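Local coordinates for protein SAM-dependent methyltransferase (Streptococcus pneumoniae, PDB 3KR9) that probably transfers a methyl group from S-adenosylmethionine to N1 of adenine 22 in tRNA, using a class I Rossmann-like methyltransferase fold, at residues A[78-81]-A[82-85]; A[52-55]-A[56-60]; A[30-33]-A[34-38]. One frame throughout, in Å; residues are numbered along the deposited sequence.

Contact 1: residues A[78-81]-A[82-85]; sequences AFEE and TDQV
Glu80 and Asp83 bond to each other twice, once through a side chain and once through the backbone. Glu80 N donates to Asp83 OD2 at 2.8 Å, with an N-H...O angle of 144°. The oxygen is met on its anti side, and the N-H sits somewhat out of the carboxylate plane. Asp83 CG stands beside its own backbone N (chi1 -59°), which brings OD2 back to Glu80 N. In return Asp83 N donates to Glu80 O at 2.8 Å. Gln84 N follows with a bond to Glu81 O at 3.1 Å. These two backbone bonds each span three residues, as in a 3-10 turn.

One water bridges Glu80 O and Val85 N. It lies 2.9 Å from Glu80 O, to which it can donate, and accepts from Val85 N at 2.7 Å.

The apolar part is Phe79 against Val85. Phe79 CD1 lies 3.8 Å from Val85 CB, and the two side chains cross at about a right angle. Both also pack on Leu20 of strand 17-22.

Asp83 OD2 has a second partner in Arg71, which forms a salt bridge with it and also bonds Ala78 O. The carboxylate thus ties the turn before strand 87-93 to strand 68-72. The arginine would probably stabilise its negative charge.

Contact 2: residues A[52-55]-A[56-60]; sequences YQSA and VKNVE
Tyr52 meets Val56 one turn further along helix 49-61. Methyl CG2 of Val56 lies over one face of the phenol ring, 3.7 Å from the ring centroid and 19° off its normal. This is a CH-pi contact. The methyl is displaced toward the hydroxyl end, and its nearest ring atom is Tyr52 CZ at 3.5 Å. With chi1 at 174°, CG of Tyr52 points away from the residue's own amide and the ring lies along the helix to Val56. The backbone is bonded as usual in a helix, Val56 N to Tyr52 O at 3.0 Å. Both side chains also touch Val70 of strand 68-72.

Gln53 is paired with Lys57. Lys57 N donates to Gln53 O at 3.0 Å. Both side chains bend at chi2 and cross at a slant on the outer side of the helix. Their ends come near without bonding, Gln53 OE1 lying 4.0 Å from Lys57 NZ. Lys57 CG rests closer in, 3.2 Å from Gln53 O.

Ser54 O accepts from Asn58 N at 2.9 Å, in an almost straight bond of 174°. The side chain of Ser54 has its partner outside the helix: OG is hydrogen-bonded to His26 ND1. Asn58 lies beside this pair and also touches His26.

Ala55 O takes Val59 N at 3.1 Å. Ala55 and Val59 share Ala27 as a neighbour.

The helix is therefore two-sided. Ala55 and Val59 give it an apolar inner side, with Tyr52 and Val56 also set against strand 68-72. Gln53 and Lys57 supply a polar outer side, while Ser54 fastens it to the loop that holds His26.

Contact 3: residues A[30-33]-A[34-38]; sequences PIEL and VERGQ
Leu33, Glu32 and Arg36 carry the C-terminal end of helix 28-35. Leu33 works through both backbone and side chain. Its O accepts from Gln38 N at 2.9 Å. With Gly37 N bonded to Val34 O at 3.1 Å and a positive phi at Gly37 (83°), this is a Schellman motif. Leu33 CD2 lies against the amide of Gln38, 3.4 Å from its CD. Leu33 also packs on Leu19 and Ile39 of the neighbouring strands.

Glu32 reaches Arg36 in a salt bridge, OE2 to NH2 at 3.1 Å. The oxygen is met on its anti side, and the carboxylate and guanidinium planes stand nearly perpendicular. Glu32 bends at chi2 (67°) to bring OE2 over. Glu7 forms a further salt bridge with Arg36 NH2.

The side of Arg36 that carries NE and NH1 grips a single atom, Gln38 OE1, at 3.2 Å from NE and 3.0 Å from NH1. OE1 lies in the guanidinium plane. The amide nitrogen of Gln38 bonds Val13 O and Ala10 O.

Several bonds thus fix the rotation of the guanidinium and the Gln38 amide. The chain is held as it turns from the helix into strand 39-46.

From the N terminus the contacts run 3, 2, 1 in series. None encloses or crosses another. Each lies within one continuous stretch, so none closes a long loop. Contact 3 ends helix 28-35, in the beta-alpha-beta unit between strands 17-22 and 39-46. Contact 2 lies on helix 49-61 of the next such unit, between strands 39-46 and 68-72. Contact 1 makes a turn in the loop between strands 68-72 and 87-93. Contacts 2 and 3 touch: Ile31 CD1 packs 3.6 Å from Asn58 O, joining the two helices. Contact 1 stands apart, its nearest atoms about 9 Å from contact 2 and 11 Å from contact 3. Strands 39-46 and 68-72 adjoin all three.

Contact 1: residues A[78-81]-A[82-85]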
ATOM      1  N   ALA A  78      -0.575   9.284  14.941  1.00 23.46           N
ATOM      2  CA  ALA A  78       0.634  10.084  14.685  1.00 23.88           C
ATOM      3  C   ALA A  78       0.402  11.480  14.139  1.00 24.64           C
ATOM      4  O   ALA A  78       1.351  12.259  14.015  1.00 24.45           O
ATOM      5  CB  ALA A  78       1.544   9.311  13.699  1.00 24.32           C
ATOM      6  N   PHE A  79      -0.841  11.803  13.764  1.00 23.93           N
ATOM      7  CA  PHE A  79      -1.100  13.142  13.309  1.00 24.26           C
ATOM      8  C   PHE A  79      -2.465  13.675  13.700  1.00 24.96           C
ATOM      9  O   PHE A  79      -3.315  12.935  14.243  1.00 24.21           O
ATOM     10  CB  PHE A  79      -0.881  13.272  11.789  1.00 23.69           C
ATOM     11  CG  PHE A  79      -2.105  12.906  10.938  1.00 23.55           C
ATOM     12  CD1 PHE A  79      -2.614  13.825  10.007  1.00 18.46           C
ATOM     13  CD2 PHE A  79      -2.724  11.652  11.054  1.00 20.82           C
ATOM     14  CE1 PHE A  79      -3.692  13.514   9.207  1.00 19.99           C
ATOM     15  CE2 PHE A  79      -3.823  11.327  10.217  1.00 23.91           C
ATOM     16  CZ  PHE A  79      -4.300  12.263   9.293  1.00 20.79           C
ATOM     17  N   GLU A  80      -2.608  14.986  13.471  1.00 26.05           N
ATOM     18  CA  GLU A  80      -3.783  15.781  13.824  1.00 27.80           C
ATOM     19  C   GLU A  80      -4.033  16.803  12.700  1.00 27.10           C
ATOM     20  O   GLU A  80      -3.125  17.083  11.918  1.00 26.52           O
ATOM     21  CB  GLU A  80      -3.518  16.538  15.132  1.00 28.27           C
ATOM     22  CG  GLU A  80      -3.074  15.659  16.264  1.00 31.25           C
ATOM     23  CD  GLU A  80      -4.195  14.832  16.829  1.00 37.23           C
ATOM     24  OE1 GLU A  80      -5.345  14.963  16.343  1.00 36.00           O
ATOM     25  OE2 GLU A  80      -3.918  14.042  17.767  1.00 40.20           O
ATOM     26  N   GLU A  81      -5.256  17.363  12.635  1.00 27.36           N
ATOM     27  CA  GLU A  81      -5.644  18.294  11.572  1.00 26.82           C
ATOM     28  C   GLU A  81      -4.656  19.410  11.489  1.00 26.41           C
ATOM     29  O   GLU A  81      -4.366  19.919  10.389  1.00 26.24           O
ATOM     30  CB  GLU A  81      -7.036  18.911  11.815  1.00 27.93           C
ATOM     31  CG  GLU A  81      -8.199  17.920  11.750  1.00 30.82           C
ATOM     32  CD  GLU A  81      -8.307  17.281  10.381  1.00 35.18           C
ATOM     33  OE1 GLU A  81      -8.010  17.960   9.373  1.00 38.44           O
ATOM     34  OE2 GLU A  81      -8.649  16.093  10.303  1.00 39.16           O
ATOM     35  N   THR A  82      -4.155  19.817  12.658  1.00 26.05           N
ATOM     36  CA  THR A  82      -3.289  20.968  12.734  1.00 26.95           C
ATOM     37  C   THR A  82      -1.958  20.704  12.010  1.00 25.85           C
ATOM     38  O   THR A  82      -1.289  21.641  11.559  1.00 26.22           O
ATOM     39  CB  THR A  82      -3.022  21.403  14.197  1.00 27.72           C
ATOM     40  OG1 THR A  82      -2.244  22.616  14.194  1.00 33.35           O
ATOM     41  CG2 THR A  82      -2.235  20.340  14.936  1.00 26.40           C
ATOM     42  N   ASP A  83      -1.591  19.434  11.834  1.00 24.33           N
ATOM     43  CA  ASP A  83      -0.330  19.142  11.111  1.00 23.54           C
ATOM     44  C   ASP A  83      -0.392  19.466   9.598  1.00 22.99           C
ATOM     45  O   ASP A  83       0.651  19.606   8.973  1.00 22.51           O
ATOM     46  CB  ASP A  83       0.136  17.683  11.346  1.00 23.58           C
ATOM     47  CG  ASP A  83       0.380  17.376  12.810  1.00 23.58           C
ATOM     48  OD1 ASP A  83       1.150  18.114  13.444  1.00 24.00           O
ATOM     49  OD2 ASP A  83      -0.201  16.398  13.332  1.00 24.51           O
ATOM     50  N   GLN A  84      -1.601  19.603   9.006  1.00 21.57           N
ATOM     51  CA  GLN A  84      -1.706  19.906   7.557  1.00 21.90           C
ATOM     52  C   GLN A  84      -1.090  18.869   6.652  1.00 20.25           C
ATOM     53  O   GLN A  84      -0.564  19.196   5.593  1.00 18.99           O
ATOM     54  CB  GLN A  84      -0.954  21.187   7.229  1.00 22.38           C
ATOM     55  CG  GLN A  84      -1.186  22.244   8.237  1.00 29.19           C
ATOM     56  CD  GLN A  84      -2.147  23.252   7.751  1.00 36.70           C
ATOM     57  OE1 GLN A  84      -3.356  23.010   7.690  1.00 39.30           O
ATOM     58  NE2 GLN A  84      -1.620  24.410   7.366  1.00 38.29           N
ATOM     59  N   VAL A  85      -1.123  17.614   7.074  1.00 20.34           N
ATOM     60  CA  VAL A  85      -0.629  16.534   6.234  1.00 18.53           C
ATOM     61  C   VAL A  85      -1.428  16.494   4.940  1.00 17.86           C
ATOM     62  O   VAL A  85      -2.647  16.509   4.984  1.00 18.95           O
ATOM     63  CB  VAL A  85      -0.722  15.231   7.043  1.00 17.38           C
ATOM     64  CG1 VAL A  85      -0.627  13.952   6.152  1.00 16.90           C
ATOM     65  CG2 VAL A  85       0.359  15.254   8.110  1.00 17.92           C
TER
HETATM   66  O   HOH W   1      -2.985  17.196   9.007  1.00 17.74           O

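Contact 2: residues A[52-55]-A[56-60]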
ATOM      1  N   TYR A  52      10.895   3.497  16.571  1.00 20.23           N
ATOM      2  CA  TYR A  52      10.912   4.909  17.007  1.00 19.28           C
ATOM      3  C   TYR A  52      12.323   5.493  17.230  1.00 19.75           C
ATOM      4  O   TYR A  52      12.617   6.566  16.756  1.00 17.09           O
ATOM      5  CB  TYR A  52      10.209   5.097  18.308  1.00 20.43           C
ATOM      6  CG  TYR A  52      10.323   6.515  18.859  1.00 21.69           C
ATOM      7  CD1 TYR A  52       9.601   7.533  18.298  1.00 18.84           C
ATOM      8  CD2 TYR A  52      11.109   6.813  19.999  1.00 23.59           C
ATOM      9  CE1 TYR A  52       9.635   8.830  18.818  1.00 22.48           C
ATOM     10  CE2 TYR A  52      11.181   8.158  20.513  1.00 21.21           C
ATOM     11  CZ  TYR A  52      10.435   9.143  19.905  1.00 21.96           C
ATOM     12  OH  TYR A  52      10.446  10.473  20.310  1.00 23.59           O
ATOM     13  N   GLN A  53      13.145   4.853  18.072  1.00 19.32           N
ATOM     14  CA  GLN A  53      14.475   5.409  18.355  1.00 19.21           C
ATOM     15  C   GLN A  53      15.364   5.449  17.095  1.00 18.59           C
ATOM     16  O   GLN A  53      16.142   6.390  16.917  1.00 17.58           O
ATOM     17  CB  GLN A  53      15.196   4.583  19.432  1.00 18.64           C
ATOM     18  CG  GLN A  53      14.648   4.859  20.838  1.00 24.70           C
ATOM     19  CD  GLN A  53      14.938   6.290  21.286  1.00 29.83           C
ATOM     20  OE1 GLN A  53      15.921   6.894  20.876  1.00 33.64           O
ATOM     21  NE2 GLN A  53      14.097   6.818  22.151  1.00 34.42           N
ATOM     22  N   SER A  54      15.278   4.418  16.243  1.00 17.40           N
ATOM     23  CA  SER A  54      16.082   4.429  15.014  1.00 18.88           C
ATOM     24  C   SER A  54      15.657   5.610  14.108  1.00 19.15           C
ATOM     25  O   SER A  54      16.513   6.327  13.552  1.00 17.88           O
ATOM     26  CB  SER A  54      15.976   3.091  14.259  1.00 19.42           C
ATOM     27  OG  SER A  54      16.496   3.189  12.909  1.00 20.34           O
ATOM     28  N   ALA A  55      14.341   5.840  14.004  1.00 16.78           N
ATOM     29  CA  ALA A  55      13.856   6.940  13.158  1.00 18.92           C
ATOM     30  C   ALA A  55      14.338   8.261  13.760  1.00 18.41           C
ATOM     31  O   ALA A  55      14.780   9.135  13.008  1.00 17.88           O
ATOM     32  CB  ALA A  55      12.316   6.936  13.064  1.00 18.34           C
ATOM     33  N   VAL A  56      14.255   8.402  15.100  1.00 18.62           N
ATOM     34  CA  VAL A  56      14.747   9.657  15.724  1.00 18.90           C
ATOM     35  C   VAL A  56      16.246   9.886  15.369  1.00 19.30           C
ATOM     36  O   VAL A  56      16.651  10.989  14.944  1.00 19.22           O
ATOM     37  CB  VAL A  56      14.562   9.706  17.258  1.00 19.28           C
ATOM     38  CG1 VAL A  56      15.233  10.971  17.899  1.00 19.36           C
ATOM     39  CG2 VAL A  56      13.029   9.724  17.640  1.00 21.12           C
ATOM     40  N   LYS A  57      17.052   8.837  15.514  1.00 18.91           N
ATOM     41  CA  LYS A  57      18.514   9.012  15.349  1.00 19.55           C
ATOM     42  C   LYS A  57      18.906   9.301  13.886  1.00 19.02           C
ATOM     43  O   LYS A  57      19.815  10.090  13.619  1.00 18.87           O
ATOM     44  CB  LYS A  57      19.253   7.768  15.845  1.00 19.37           C
ATOM     45  CG  LYS A  57      19.151   7.441  17.411  1.00 22.34           C
ATOM     46  CD  LYS A  57      19.666   8.592  18.307  1.00 27.46           C
ATOM     47  CE  LYS A  57      19.561   8.299  19.870  1.00 30.66           C
ATOM     48  NZ  LYS A  57      19.919   6.897  20.290  1.00 30.18           N
ATOM     49  N   ASN A  58      18.291   8.582  12.947  1.00 18.93           N
ATOM     50  CA  ASN A  58      18.512   8.863  11.540  1.00 20.11           C
ATOM     51  C   ASN A  58      18.143  10.280  11.174  1.00 20.92           C
ATOM     52  O   ASN A  58      18.855  10.915  10.388  1.00 21.88           O
ATOM     53  CB  ASN A  58      17.854   7.818  10.611  1.00 20.20           C
ATOM     54  CG  ASN A  58      18.544   6.448  10.729  1.00 22.10           C
ATOM     55  OD1 ASN A  58      18.012   5.524  11.336  1.00 20.85           O
ATOM     56  ND2 ASN A  58      19.750   6.333  10.182  1.00 20.65           N
ATOM     57  N   VAL A  59      17.060  10.794  11.737  1.00 19.87           N
ATOM     58  CA  VAL A  59      16.636  12.158  11.356  1.00 20.63           C
ATOM     59  C   VAL A  59      17.666  13.138  11.911  1.00 20.85           C
ATOM     60  O   VAL A  59      18.110  14.026  11.190  1.00 19.73           O
ATOM     61  CB  VAL A  59      15.190  12.503  11.790  1.00 19.31           C
ATOM     62  CG1 VAL A  59      14.953  14.022  11.867  1.00 18.69           C
ATOM     63  CG2 VAL A  59      14.196  11.823  10.817  1.00 18.78           C
ATOM     64  N   GLU A  60      18.036  12.940  13.181  1.00 22.06           N
ATOM     65  CA  GLU A  60      19.093  13.748  13.844  1.00 23.60           C
ATOM     66  C   GLU A  60      20.416  13.681  13.074  1.00 23.41           C
ATOM     67  O   GLU A  60      21.065  14.731  12.890  1.00 22.79           O
ATOM     68  CB  GLU A  60      19.320  13.306  15.316  1.00 24.46           C
ATOM     69  CG  GLU A  60      18.083  13.469  16.251  1.00 30.24           C
ATOM     70  CD  GLU A  60      18.357  13.100  17.758  1.00 37.60           C
ATOM     71  OE1 GLU A  60      19.214  12.234  18.059  1.00 38.59           O
ATOM     72  OE2 GLU A  60      17.690  13.686  18.648  1.00 39.74           O
TER

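Contact 3: residues A[30-33]-A[34-38]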
ATOM      1  N   PRO A  30      10.964   9.492   4.291  1.00 16.65           N
ATOM      2  CA  PRO A  30      10.906  10.930   4.517  1.00 17.62           C
ATOM      3  C   PRO A  30      12.266  11.676   4.436  1.00 18.67           C
ATOM      4  O   PRO A  30      12.321  12.792   3.893  1.00 16.44           O
ATOM      5  CB  PRO A  30      10.272  11.075   5.922  1.00 17.87           C
ATOM      6  CG  PRO A  30      10.277   9.668   6.509  1.00 18.59           C
ATOM      7  CD  PRO A  30      10.361   8.700   5.389  1.00 16.87           C
ATOM      8  N   ILE A  31      13.326  11.090   5.004  1.00 18.43           N
ATOM      9  CA  ILE A  31      14.640  11.685   4.901  1.00 17.93           C
ATOM     10  C   ILE A  31      15.052  11.919   3.439  1.00 18.68           C
ATOM     11  O   ILE A  31      15.399  13.040   3.051  1.00 19.97           O
ATOM     12  CB  ILE A  31      15.695  10.872   5.663  1.00 18.05           C
ATOM     13  CG1 ILE A  31      15.430  10.961   7.175  1.00 16.08           C
ATOM     14  CG2 ILE A  31      17.142  11.332   5.246  1.00 16.93           C
ATOM     15  CD1 ILE A  31      16.325  10.013   8.057  1.00 19.90           C
ATOM     16  N   GLU A  32      14.969  10.878   2.643  1.00 18.52           N
ATOM     17  CA  GLU A  32      15.207  10.953   1.249  1.00 19.46           C
ATOM     18  C   GLU A  32      14.389  12.046   0.526  1.00 19.72           C
ATOM     19  O   GLU A  32      14.941  12.788  -0.299  1.00 18.73           O
ATOM     20  CB  GLU A  32      14.847   9.605   0.628  1.00 20.22           C
ATOM     21  CG  GLU A  32      14.906   9.677  -0.892  1.00 21.41           C
ATOM     22  CD  GLU A  32      16.350   9.882  -1.435  1.00 29.41           C
ATOM     23  OE1 GLU A  32      17.328   9.603  -0.706  1.00 23.78           O
ATOM     24  OE2 GLU A  32      16.462  10.281  -2.615  1.00 31.88           O
ATOM     25  N   LEU A  33      13.064  12.062   0.759  1.00 17.44           N
ATOM     26  CA  LEU A  33      12.159  13.012   0.151  1.00 17.47           C
ATOM     27  C   LEU A  33      12.479  14.459   0.516  1.00 18.50           C
ATOM     28  O   LEU A  33      12.342  15.370  -0.350  1.00 18.12           O
ATOM     29  CB  LEU A  33      10.667  12.674   0.463  1.00 17.59           C
ATOM     30  CG  LEU A  33      10.164  11.417  -0.312  1.00 20.48           C
ATOM     31  CD1 LEU A  33       8.819  10.880   0.158  1.00 22.58           C
ATOM     32  CD2 LEU A  33      10.086  11.670  -1.811  1.00 24.43           C
ATOM     33  N   VAL A  34      12.916  14.707   1.757  1.00 18.41           N
ATOM     34  CA  VAL A  34      13.204  16.084   2.132  1.00 19.11           C
ATOM     35  C   VAL A  34      14.549  16.446   1.517  1.00 21.15           C
ATOM     36  O   VAL A  34      14.738  17.546   1.016  1.00 21.44           O
ATOM     37  CB  VAL A  34      13.306  16.324   3.610  1.00 19.94           C
ATOM     38  CG1 VAL A  34      13.830  17.745   3.890  1.00 19.54           C
ATOM     39  CG2 VAL A  34      11.913  16.085   4.353  1.00 20.11           C
ATOM     40  N   GLU A  35      15.469  15.496   1.531  1.00 21.67           N
ATOM     41  CA  GLU A  35      16.810  15.813   1.055  1.00 22.79           C
ATOM     42  C   GLU A  35      16.761  16.189  -0.436  1.00 24.45           C
ATOM     43  O   GLU A  35      17.496  17.092  -0.860  1.00 24.31           O
ATOM     44  CB  GLU A  35      17.814  14.694   1.377  1.00 22.45           C
ATOM     45  CG  GLU A  35      18.102  14.622   2.876  1.00 18.32           C
ATOM     46  CD  GLU A  35      19.224  13.677   3.228  1.00 19.24           C
ATOM     47  OE1 GLU A  35      19.463  12.708   2.496  1.00 21.31           O
ATOM     48  OE2 GLU A  35      19.872  13.935   4.238  1.00 16.72           O
ATOM     49  N   ARG A  36      15.891  15.543  -1.219  1.00 24.03           N
ATOM     50  CA  ARG A  36      15.850  15.866  -2.658  1.00 24.93           C
ATOM     51  C   ARG A  36      14.915  17.005  -3.041  1.00 22.65           C
ATOM     52  O   ARG A  36      14.787  17.326  -4.196  1.00 23.87           O
ATOM     53  CB  ARG A  36      15.614  14.626  -3.546  1.00 26.05           C
ATOM     54  CG  ARG A  36      14.333  13.921  -3.322  1.00 26.75           C
ATOM     55  CD  ARG A  36      14.532  12.431  -3.669  1.00 29.93           C
ATOM     56  NE  ARG A  36      13.263  11.877  -4.101  1.00 28.96           N
ATOM     57  CZ  ARG A  36      13.029  10.615  -4.458  1.00 29.07           C
ATOM     58  NH1 ARG A  36      11.795  10.306  -4.844  1.00 23.41           N
ATOM     59  NH2 ARG A  36      13.993   9.678  -4.425  1.00 26.86           N
ATOM     60  N   GLY A  37      14.316  17.640  -2.060  1.00 23.14           N
ATOM     61  CA  GLY A  37      13.555  18.872  -2.262  1.00 22.35           C
ATOM     62  C   GLY A  37      12.166  18.521  -2.724  1.00 22.50           C
ATOM     63  O   GLY A  37      11.446  19.371  -3.270  1.00 23.73           O
ATOM     64  N   GLN A  38      11.755  17.275  -2.499  1.00 21.04           N
ATOM     65  CA  GLN A  38      10.460  16.812  -3.041  1.00 20.56           C
ATOM     66  C   GLN A  38       9.267  17.160  -2.132  1.00 20.98           C
ATOM     67  O   GLN A  38       8.140  17.399  -2.592  1.00 22.28           O
ATOM     68  CB  GLN A  38      10.520  15.308  -3.410  1.00 18.42           C
ATOM     69  CG  GLN A  38       9.194  14.781  -3.939  1.00 19.11           C
ATOM     70  CD  GLN A  38       9.319  13.430  -4.565  1.00 18.68           C
ATOM     71  OE1 GLN A  38      10.428  12.982  -4.951  1.00 21.19           O
ATOM     72  NE2 GLN A  38       8.207  12.730  -4.643  1.00 18.71           N
TER